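Local coordinates for protein GlcNAc-alpha-1,4-Gal-releasing endo-beta-galactosidase (Clostridium perfringens, PDB 1UPS) that probably hydrolyses O-glycosidic bonds as a calcium-binding endo-beta-galactosidase of glycoside hydrolase family 16, releasing GlcNAc-alpha-1,4-Gal from its substrates, at residues Asp231-Lys236 against Pro374-Thr379; Phe101-Ile106 against Arg118-Gly123; Thr224-Tyr229 against Gly240-Glu245. All blocks are in the same frame, centred on the assembly; numbering follows the deposited sequence.

Contact 1. Residues Asp231-Lys236 against Pro374-Thr379; sequences DNELFK and PVDGYT
Leu234 and Glu233 both carry CG anti to the backbone N (chi1 -175° and -180°), which brings the leucine fork and the extended glutamate up to a beta hairpin of the C-terminal region, probably a ricin-like beta-trefoil. Strand 233-239 is an edge strand of the family 16 beta sandwich, and the hairpin of strands 370-375 and 378-383 reverses beside it through a type I' turn, Val375 to Tyr378. Leu234 crosses the Pro374 ring obliquely, with Leu234 CG 3.8 Å from Pro374 CG. The leucine CD2 leans on the same ring. Pro374 CB also lies 3.6 Å from Leu234 O, and its CG meets the backbone at Phe235. No direct hydrogen bond joins the two segments. Glu233 ends beside the turn, where its OE2 comes 4.4 Å from Asp376 OD2; this approach of like charges is probably eased by Arg297, which forms a salt bridge with Asp376 OD1. Phe235 turns from the hairpin to meet the ring of Trp182; Phe235 and Lys236 together form a classic beta bulge opposite Phe228. A water bridges the two backbones, donating to Leu234 O at 2.8 Å and accepting from Gly377 N at 2.8 Å.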
loop_
_atom_site.group_PDB
_atom_site.type_symbol
_atom_site.label_atom_id
_atom_site.label_comp_id
_atom_site.label_asym_id
_atom_site.label_seq_id
_atom_site.Cartn_x
_atom_site.Cartn_y
_atom_site.Cartn_z
ATOM N N ASP A 231 -6.894 1.643 -10.331
ATOM C CA ASP A 231 -7.880 1.290 -11.360
ATOM C C ASP A 231 -7.950 -0.225 -11.544
ATOM O O ASP A 231 -7.939 -0.741 -12.675
ATOM C CB ASP A 231 -7.559 2.013 -12.673
ATOM C CG ASP A 231 -7.792 3.496 -12.570
ATOM O OD1 ASP A 231 -7.375 4.236 -13.488
ATOM O OD2 ASP A 231 -8.384 3.998 -11.587
ATOM N N ASN A 232 -8.016 -0.918 -10.410
ATOM C CA ASN A 232 -8.213 -2.377 -10.342
ATOM C C ASN A 232 -7.032 -3.252 -10.752
ATOM O O ASN A 232 -7.214 -4.463 -10.950
ATOM C CB ASN A 232 -9.472 -2.815 -11.131
ATOM C CG ASN A 232 -10.738 -2.159 -10.623
ATOM O OD1 ASN A 232 -10.851 -1.844 -9.427
ATOM N ND2 ASN A 232 -11.720 -1.962 -11.526
ATOM N N GLU A 233 -5.851 -2.653 -10.923
ATOM C CA GLU A 233 -4.641 -3.397 -11.300
ATOM C C GLU A 233 -3.557 -3.259 -10.226
ATOM O O GLU A 233 -3.294 -2.152 -9.720
ATOM C CB GLU A 233 -4.082 -2.922 -12.653
ATOM C CG GLU A 233 -2.814 -3.682 -13.079
ATOM C CD GLU A 233 -2.275 -3.276 -14.449
ATOM O OE1 GLU A 233 -1.479 -2.292 -14.520
ATOM O OE2 GLU A 233 -2.636 -3.954 -15.451
ATOM N N LEU A 234 -2.915 -4.377 -9.890
ATOM C CA LEU A 234 -1.921 -4.361 -8.798
ATOM C C LEU A 234 -0.769 -3.392 -9.092
ATOM O O LEU A 234 -0.193 -3.414 -10.197
ATOM C CB LEU A 234 -1.392 -5.782 -8.557
ATOM C CG LEU A 234 -0.443 -5.927 -7.361
ATOM C CD1 LEU A 234 -1.129 -5.581 -6.033
ATOM C CD2 LEU A 234 0.116 -7.343 -7.333
ATOM N N PHE A 235 -0.431 -2.566 -8.093
ATOM C CA PHE A 235 0.509 -1.451 -8.268
ATOM C C PHE A 235 1.680 -1.548 -7.274
ATOM O O PHE A 235 2.823 -1.192 -7.618
ATOM C CB PHE A 235 -0.255 -0.117 -8.106
ATOM C CG PHE A 235 0.607 1.137 -8.220
ATOM C CD1 PHE A 235 0.982 1.631 -9.464
ATOM C CD2 PHE A 235 0.982 1.837 -7.078
ATOM C CE1 PHE A 235 1.749 2.815 -9.568
ATOM C CE2 PHE A 235 1.757 3.010 -7.164
ATOM C CZ PHE A 235 2.127 3.495 -8.414
ATOM N N LYS A 236 1.409 -2.064 -6.073
ATOM C CA LYS A 236 2.429 -2.181 -5.003
ATOM C C LYS A 236 2.048 -3.279 -4.013
ATOM O O LYS A 236 0.862 -3.503 -3.742
ATOM C CB LYS A 236 2.551 -0.859 -4.236
ATOM C CG LYS A 236 3.683 -0.855 -3.199
ATOM C CD LYS A 236 3.846 0.493 -2.557
ATOM C CE LYS A 236 4.979 0.532 -1.510
ATOM N NZ LYS A 236 5.211 1.945 -0.987
ATOM N N PRO A 374 5.212 -5.280 -9.030
ATOM C CA PRO A 374 4.117 -5.443 -9.992
ATOM C C PRO A 374 4.301 -4.540 -11.204
ATOM O O PRO A 374 4.660 -3.355 -11.086
ATOM C CB PRO A 374 2.859 -5.043 -9.200
ATOM C CG PRO A 374 3.263 -5.024 -7.757
ATOM C CD PRO A 374 4.744 -4.761 -7.730
ATOM N N VAL A 375 4.038 -5.101 -12.373
ATOM C CA VAL A 375 4.056 -4.328 -13.602
ATOM C C VAL A 375 3.089 -4.972 -14.554
ATOM O O VAL A 375 3.226 -6.164 -14.892
ATOM C CB VAL A 375 5.487 -4.229 -14.235
ATOM C CG1 VAL A 375 6.154 -5.591 -14.295
ATOM C CG2 VAL A 375 5.436 -3.592 -15.646
ATOM N N ASP A 376 2.086 -4.194 -14.954
ATOM C CA ASP A 376 1.268 -4.548 -16.083
ATOM C C ASP A 376 0.578 -5.915 -15.932
ATOM O O ASP A 376 0.328 -6.591 -16.925
ATOM C CB ASP A 376 2.181 -4.534 -17.319
ATOM C CG ASP A 376 1.485 -4.097 -18.546
ATOM O OD1 ASP A 376 1.992 -4.437 -19.645
ATOM O OD2 ASP A 376 0.434 -3.420 -18.523
ATOM N N GLY A 377 0.270 -6.308 -14.692
ATOM C CA GLY A 377 -0.376 -7.579 -14.404
ATOM C C GLY A 377 0.567 -8.739 -14.110
ATOM O O GLY A 377 0.108 -9.858 -13.809
ATOM N N TYR A 378 1.869 -8.466 -14.184
ATOM C CA TYR A 378 2.934 -9.445 -13.976
ATOM C C TYR A 378 3.853 -9.003 -12.833
ATOM O O TYR A 378 3.570 -8.012 -12.162
ATOM C CB TYR A 378 3.726 -9.636 -15.276
ATOM C CG TYR A 378 2.898 -10.263 -16.392
ATOM C CD1 TYR A 378 2.993 -11.628 -16.673
ATOM C CD2 TYR A 378 2.019 -9.489 -17.155
ATOM C CE1 TYR A 378 2.223 -12.209 -17.697
ATOM C CE2 TYR A 378 1.249 -10.052 -18.170
ATOM C CZ TYR A 378 1.361 -11.412 -18.436
ATOM O OH TYR A 378 0.598 -11.960 -19.461
ATOM N N THR A 379 4.929 -9.751 -12.606
ATOM C CA THR A 379 5.814 -9.535 -11.461
ATOM C C THR A 379 7.261 -9.518 -11.925
ATOM O O THR A 379 7.690 -10.433 -12.632
ATOM C CB THR A 379 5.627 -10.702 -10.456
ATOM O OG1 THR A 379 4.242 -10.810 -10.097
ATOM C CG2 THR A 379 6.317 -10.417 -9.120
HETATM O O HOH W 1 -0.014 -5.514 -12.012
#

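Contact 2. Residues Phe101-Ile106 against Arg118-Gly123; sequences FDKSWI and RNEWRG
Asp102 OD2 is held by one bond, from Arg118 NE at 2.8 Å, and Asp102 OD1 by a second, from Arg118 NH2 at 2.8 Å, so two bonds grip the carboxylate. Both oxygens use their syn lone pairs, and both bonds are nearly straight. The planes of the two groups are 27° apart, so this side-on, bidentate salt bridge is close to flat and should limit rotation of the carboxylate. Asp102 reaches it with CG anti to its backbone N (chi1 -176°), whereas Arg118 folds back through bends at chi2 and chi3 and crosses the aspartate at about a right angle. The backbone of the same Asp102 pairs with Trp121 in both directions, Asp102 N giving to Trp121 O at 2.8 Å and Trp121 N to Asp102 O at 2.9 Å. Phe101 O lies in plane at the edge of the Trp121 ring, and Trp121 CE3 is 3.5 Å from Phe101 C. Further on, Arg118 N donates to Ser104 OG at 3.0 Å, and a water accepts from Ser104 N while donating to Arg118 O. Lys103 and Glu120 run side by side in the same direction, Lys103 CE passing 3.3 Å from Glu120 OE2. The lysine NZ goes on to Met153 O and Asn158. Glu120 OE2 lies near the guanidinium plane of Arg122 and is met nearly along its C-O axis by Arg122 NH2, which also has a salt bridge to Asp155. Phe101 packs on Val151 of strand 145-152. Phe101 with Arg122 is the non-hydrogen-bonded pair and Asp102 with Trp121 the hydrogen-bonded pair of a minimal two-stranded antiparallel sheet, closing the loop between them at the surface of the family 16 domain.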
loop_
_atom_site.group_PDB
_atom_site.type_symbol
_atom_site.label_atom_id
_atom_site.label_comp_id
_atom_site.label_asym_id
_atom_site.label_seq_id
_atom_site.Cartn_x
_atom_site.Cartn_y
_atom_site.Cartn_z
ATOM N N PHE A 101 -13.177 7.765 13.739
ATOM C CA PHE A 101 -13.051 7.463 15.175
ATOM C C PHE A 101 -12.722 8.763 15.917
ATOM O O PHE A 101 -12.399 9.794 15.298
ATOM C CB PHE A 101 -11.909 6.456 15.413
ATOM C CG PHE A 101 -10.566 6.999 15.009
ATOM C CD1 PHE A 101 -10.151 6.929 13.679
ATOM C CD2 PHE A 101 -9.765 7.667 15.942
ATOM C CE1 PHE A 101 -8.926 7.503 13.283
ATOM C CE2 PHE A 101 -8.535 8.234 15.562
ATOM C CZ PHE A 101 -8.120 8.148 14.223
ATOM N N ASP A 102 -12.791 8.699 17.241
ATOM C CA ASP A 102 -12.364 9.797 18.104
ATOM C C ASP A 102 -11.937 9.107 19.385
ATOM O O ASP A 102 -12.769 8.525 20.078
ATOM C CB ASP A 102 -13.541 10.749 18.329
ATOM C CG ASP A 102 -13.179 11.986 19.131
ATOM O OD1 ASP A 102 -14.106 12.816 19.359
ATOM O OD2 ASP A 102 -12.035 12.227 19.568
ATOM N N LYS A 103 -10.645 9.142 19.691
ATOM C CA LYS A 103 -10.129 8.316 20.775
ATOM C C LYS A 103 -8.849 8.929 21.334
ATOM O O LYS A 103 -8.002 9.395 20.568
ATOM C CB LYS A 103 -9.881 6.869 20.283
ATOM C CG LYS A 103 -9.545 5.863 21.408
ATOM C CD LYS A 103 -9.580 4.428 20.871
ATOM C CE LYS A 103 -9.358 3.360 21.958
ATOM N NZ LYS A 103 -7.914 3.149 22.244
ATOM N N SER A 104 -8.715 8.912 22.663
ATOM C CA SER A 104 -7.525 9.452 23.330
ATOM C C SER A 104 -6.236 8.787 22.829
ATOM O O SER A 104 -6.232 7.598 22.502
ATOM C CB SER A 104 -7.614 9.243 24.851
ATOM O OG SER A 104 -8.572 10.104 25.441
ATOM N N TRP A 105 -5.153 9.568 22.799
ATOM C CA TRP A 105 -3.785 9.084 22.580
ATOM C C TRP A 105 -3.455 8.594 21.159
ATOM O O TRP A 105 -2.308 8.236 20.893
ATOM C CB TRP A 105 -3.418 7.982 23.597
ATOM C CG TRP A 105 -3.244 8.475 25.006
ATOM C CD1 TRP A 105 -4.061 8.236 26.073
ATOM C CD2 TRP A 105 -2.160 9.265 25.493
ATOM N NE1 TRP A 105 -3.554 8.841 27.200
ATOM C CE2 TRP A 105 -2.386 9.482 26.873
ATOM C CE3 TRP A 105 -1.019 9.820 24.903
ATOM C CZ2 TRP A 105 -1.510 10.233 27.674
ATOM C CZ3 TRP A 105 -0.141 10.572 25.702
ATOM C CH2 TRP A 105 -0.401 10.768 27.072
ATOM N N ILE A 106 -4.424 8.616 20.246
ATOM C CA ILE A 106 -4.182 8.027 18.919
ATOM C C ILE A 106 -3.147 8.798 18.078
ATOM O O ILE A 106 -3.272 10.014 17.885
ATOM C CB ILE A 106 -5.492 7.855 18.116
ATOM C CG1 ILE A 106 -6.453 6.904 18.856
ATOM C CG2 ILE A 106 -5.154 7.298 16.715
ATOM C CD1 ILE A 106 -5.858 5.480 19.159
ATOM N N ARG A 118 -10.753 12.104 25.585
ATOM C CA ARG A 118 -11.915 12.044 24.693
ATOM C C ARG A 118 -12.802 10.889 25.114
ATOM O O ARG A 118 -12.314 9.871 25.631
ATOM C CB ARG A 118 -11.504 11.834 23.222
ATOM C CG ARG A 118 -10.391 12.747 22.697
ATOM C CD ARG A 118 -10.793 14.190 22.363
ATOM N NE ARG A 118 -11.895 14.295 21.409
ATOM C CZ ARG A 118 -12.638 15.385 21.237
ATOM N NH1 ARG A 118 -12.414 16.480 21.973
ATOM N NH2 ARG A 118 -13.626 15.382 20.342
ATOM N N ASN A 119 -14.106 11.039 24.893
ATOM C CA ASN A 119 -15.027 9.925 25.076
ATOM C C ASN A 119 -14.929 9.055 23.831
ATOM O O ASN A 119 -15.280 9.494 22.738
ATOM C CB ASN A 119 -16.465 10.411 25.278
ATOM C CG ASN A 119 -16.642 11.205 26.570
ATOM O OD1 ASN A 119 -15.976 10.946 27.584
ATOM N ND2 ASN A 119 -17.552 12.175 26.540
ATOM N N GLU A 120 -14.437 7.832 23.997
ATOM C CA GLU A 120 -14.158 6.975 22.847
ATOM C C GLU A 120 -15.374 6.809 21.958
ATOM O O GLU A 120 -16.473 6.472 22.430
ATOM C CB GLU A 120 -13.625 5.620 23.314
ATOM C CG GLU A 120 -13.214 4.691 22.177
ATOM C CD GLU A 120 -12.751 3.330 22.674
ATOM O OE1 GLU A 120 -12.558 3.146 23.906
ATOM O OE2 GLU A 120 -12.562 2.436 21.832
ATOM N N TRP A 121 -15.166 7.054 20.662
ATOM C CA TRP A 121 -16.203 6.853 19.652
ATOM C C TRP A 121 -15.595 6.203 18.401
ATOM O O TRP A 121 -14.483 6.548 17.983
ATOM C CB TRP A 121 -16.903 8.194 19.329
ATOM C CG TRP A 121 -17.808 8.125 18.125
ATOM C CD1 TRP A 121 -19.135 7.756 18.092
ATOM C CD2 TRP A 121 -17.443 8.422 16.777
ATOM N NE1 TRP A 121 -19.606 7.799 16.800
ATOM C CE2 TRP A 121 -18.587 8.204 15.968
ATOM C CE3 TRP A 121 -16.257 8.867 16.162
ATOM C CZ2 TRP A 121 -18.584 8.428 14.581
ATOM C CZ3 TRP A 121 -16.243 9.055 14.777
ATOM C CH2 TRP A 121 -17.406 8.843 14.006
ATOM N N ARG A 122 -16.316 5.243 17.821
ATOM C CA ARG A 122 -15.808 4.495 16.682
ATOM C C ARG A 122 -16.873 4.462 15.595
ATOM O O ARG A 122 -17.860 3.705 15.696
ATOM C CB ARG A 122 -15.391 3.066 17.083
ATOM C CG ARG A 122 -14.432 3.008 18.291
ATOM C CD ARG A 122 -14.208 1.616 18.822
ATOM N NE ARG A 122 -13.282 0.797 18.035
ATOM C CZ ARG A 122 -12.017 0.557 18.376
ATOM N NH1 ARG A 122 -11.266 -0.241 17.626
ATOM N NH2 ARG A 122 -11.493 1.129 19.465
ATOM N N GLY A 123 -16.681 5.303 14.580
ATOM C CA GLY A 123 -17.534 5.324 13.398
ATOM C C GLY A 123 -17.339 4.075 12.563
ATOM O O GLY A 123 -18.312 3.374 12.215
HETATM O O HOH W 2 -10.851 7.861 24.200
#

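Contact 3. Residues Thr224-Tyr229 against Gly240-Glu245; sequences TALKFY and GSPDYE
From its CB, Leu226 sends CG to the position anti to the carbonyl carbon (chi1 -49°), and CG comes to rest 3.8 Å from Gly240 O. At the tip, Leu226 CD2 touches Ser241 CB at 3.8 Å and lies more loosely against Pro242 CD, at 4.3 Å. The leucine thus packs against the start of the loop that leaves strand 233-239 for strand 246-254, on the inner side of the family 16 sandwich, where Met219, Trp221, Phe194 and Ile169 also touch it. The two backbones cross steeply where they meet. Their one direct hydrogen bond joins Gly240 N to Thr224 O at 2.9 Å. Its N-H is well aimed at the oxygen (163°), although the nitrogen stands above the carbonyl plane. Gly240 has a positive phi, a backbone conformation that suits glycine. Ser241 turns its CB toward the strand and holds OG between its backbone N and carbonyl carbon (chi1 78°), from where the hydroxyl bonds to Thr222 O. Beyond it, Pro242 CB lies over one face of the Tyr244 ring, toward its rim. Between the two segments the polar link is therefore a single backbone bond and the rest is van der Waals contact, largely through the leucine tip; bonds from Ser241 OG to Thr222 O and from Trp221 NE1 to Pro242 O also hold the loop.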
loop_
_atom_site.group_PDB
_atom_site.type_symbol
_atom_site.label_atom_id
_atom_site.label_comp_id
_atom_site.label_asym_id
_atom_site.label_seq_id
_atom_site.Cartn_x
_atom_site.Cartn_y
_atom_site.Cartn_z
ATOM N N THR A 224 -1.353 -11.529 5.722
ATOM C CA THR A 224 -0.040 -11.742 5.106
ATOM C C THR A 224 0.616 -10.477 4.534
ATOM O O THR A 224 1.857 -10.340 4.551
ATOM C CB THR A 224 -0.183 -12.803 3.985
ATOM O OG1 THR A 224 -0.468 -14.068 4.590
ATOM C CG2 THR A 224 1.144 -13.053 3.265
ATOM N N ALA A 225 -0.206 -9.566 4.024
ATOM C CA ALA A 225 0.317 -8.475 3.190
ATOM C C ALA A 225 -0.658 -7.328 3.003
ATOM O O ALA A 225 -1.861 -7.457 3.297
ATOM C CB ALA A 225 0.726 -9.040 1.789
ATOM N N LEU A 226 -0.115 -6.209 2.514
ATOM C CA LEU A 226 -0.879 -5.070 2.008
ATOM C C LEU A 226 -0.668 -5.000 0.496
ATOM O O LEU A 226 0.465 -4.899 0.016
ATOM C CB LEU A 226 -0.397 -3.752 2.657
ATOM C CG LEU A 226 -0.277 -3.792 4.196
ATOM C CD1 LEU A 226 0.256 -2.463 4.700
ATOM C CD2 LEU A 226 -1.626 -4.106 4.830
ATOM N N LYS A 227 -1.764 -5.054 -0.250
ATOM C CA LYS A 227 -1.681 -5.025 -1.710
ATOM C C LYS A 227 -2.467 -3.829 -2.207
ATOM O O LYS A 227 -3.637 -3.647 -1.839
ATOM C CB LYS A 227 -2.233 -6.335 -2.279
ATOM C CG LYS A 227 -1.269 -7.490 -2.021
ATOM C CD LYS A 227 -1.741 -8.806 -2.587
ATOM C CE LYS A 227 -0.690 -9.900 -2.284
ATOM N NZ LYS A 227 -1.038 -11.189 -3.003
ATOM N N PHE A 228 -1.812 -2.998 -3.021
ATOM C CA PHE A 228 -2.389 -1.730 -3.472
ATOM C C PHE A 228 -2.721 -1.781 -4.956
ATOM O O PHE A 228 -1.894 -2.217 -5.739
ATOM C CB PHE A 228 -1.390 -0.607 -3.188
ATOM C CG PHE A 228 -1.058 -0.482 -1.730
ATOM C CD1 PHE A 228 -1.830 0.321 -0.898
ATOM C CD2 PHE A 228 -0.004 -1.206 -1.191
ATOM C CE1 PHE A 228 -1.534 0.415 0.487
ATOM C CE2 PHE A 228 0.307 -1.122 0.183
ATOM C CZ PHE A 228 -0.466 -0.312 1.007
ATOM N N TYR A 229 -3.929 -1.324 -5.313
ATOM C CA TYR A 229 -4.466 -1.431 -6.676
ATOM C C TYR A 229 -4.859 -0.064 -7.220
ATOM O O TYR A 229 -5.516 0.719 -6.523
ATOM C CB TYR A 229 -5.716 -2.334 -6.691
ATOM C CG TYR A 229 -5.432 -3.745 -6.264
ATOM C CD1 TYR A 229 -5.153 -4.735 -7.212
ATOM C CD2 TYR A 229 -5.418 -4.094 -4.906
ATOM C CE1 TYR A 229 -4.871 -6.039 -6.809
ATOM C CE2 TYR A 229 -5.128 -5.379 -4.503
ATOM C CZ TYR A 229 -4.865 -6.350 -5.462
ATOM O OH TYR A 229 -4.572 -7.642 -5.056
ATOM N N GLY A 240 3.795 -8.305 5.162
ATOM C CA GLY A 240 3.637 -7.944 6.569
ATOM C C GLY A 240 2.433 -7.024 6.713
ATOM O O GLY A 240 2.122 -6.257 5.804
ATOM N N SER A 241 1.721 -7.109 7.830
ATOM C CA SER A 241 0.511 -6.295 8.004
ATOM C C SER A 241 0.166 -6.207 9.475
ATOM O O SER A 241 0.495 -7.126 10.241
ATOM C CB SER A 241 -0.679 -6.898 7.234
ATOM O OG SER A 241 -1.236 -8.014 7.925
ATOM N N PRO A 242 -0.491 -5.116 9.868
ATOM C CA PRO A 242 -0.964 -4.968 11.246
ATOM C C PRO A 242 -1.974 -6.040 11.615
ATOM O O PRO A 242 -2.706 -6.527 10.751
ATOM C CB PRO A 242 -1.611 -3.589 11.250
ATOM C CG PRO A 242 -0.948 -2.876 10.095
ATOM C CD PRO A 242 -0.827 -3.937 9.035
ATOM N N ASP A 243 -1.998 -6.424 12.888
ATOM C CA ASP A 243 -2.927 -7.469 13.329
ATOM C C ASP A 243 -3.908 -7.001 14.417
ATOM O O ASP A 243 -4.158 -7.708 15.426
ATOM C CB ASP A 243 -2.156 -8.732 13.731
ATOM C CG ASP A 243 -1.289 -8.537 14.965
ATOM O OD1 ASP A 243 -0.958 -7.382 15.326
ATOM O OD2 ASP A 243 -0.897 -9.510 15.650
ATOM N N TYR A 244 -4.468 -5.811 14.199
ATOM C CA TYR A 244 -5.408 -5.182 15.133
ATOM C C TYR A 244 -6.280 -4.219 14.352
ATOM O O TYR A 244 -5.996 -3.933 13.188
ATOM C CB TYR A 244 -4.675 -4.415 16.252
ATOM C CG TYR A 244 -3.423 -3.741 15.787
ATOM C CD1 TYR A 244 -3.473 -2.508 15.121
ATOM C CD2 TYR A 244 -2.180 -4.343 15.984
ATOM C CE1 TYR A 244 -2.303 -1.891 14.674
ATOM C CE2 TYR A 244 -1.002 -3.724 15.541
ATOM C CZ TYR A 244 -1.080 -2.506 14.895
ATOM O OH TYR A 244 0.063 -1.896 14.446
ATOM N N GLU A 245 -7.334 -3.728 14.987
ATOM C CA GLU A 245 -8.265 -2.820 14.310
ATOM C C GLU A 245 -7.596 -1.477 14.054
ATOM O O GLU A 245 -6.776 -1.028 14.852
ATOM C CB GLU A 245 -9.533 -2.621 15.140
ATOM C CG GLU A 245 -10.371 -3.890 15.257
ATOM C CD GLU A 245 -11.829 -3.618 15.573
ATOM O OE1 GLU A 245 -12.191 -2.462 15.851
ATOM O OE2 GLU A 245 -12.620 -4.590 15.561
#

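How the contacts relate
Along the chain contact 2 comes first; the segments of contacts 3 and 1 then alternate, because 224-229 and 231-236 lie on the successive strands 225-230 and 233-239. These strands are neighbours in the curled eight-stranded antiparallel sheet, so contacts 1 and 3 touch, with centres about 17 Å apart. The loop of contact 3 ends at Glu245, whose salt bridge with Arg122 reaches contact 2, its centre about 22 Å from contact 3. Contacts 1 and 2, about 36 Å apart between centres, lie on opposite sides of the chain's centre. Contacts 2 and 3 thus tie together parts of the family 16 domain, whereas at contact 1 that domain meets the C-terminal region, probably a beta-trefoil.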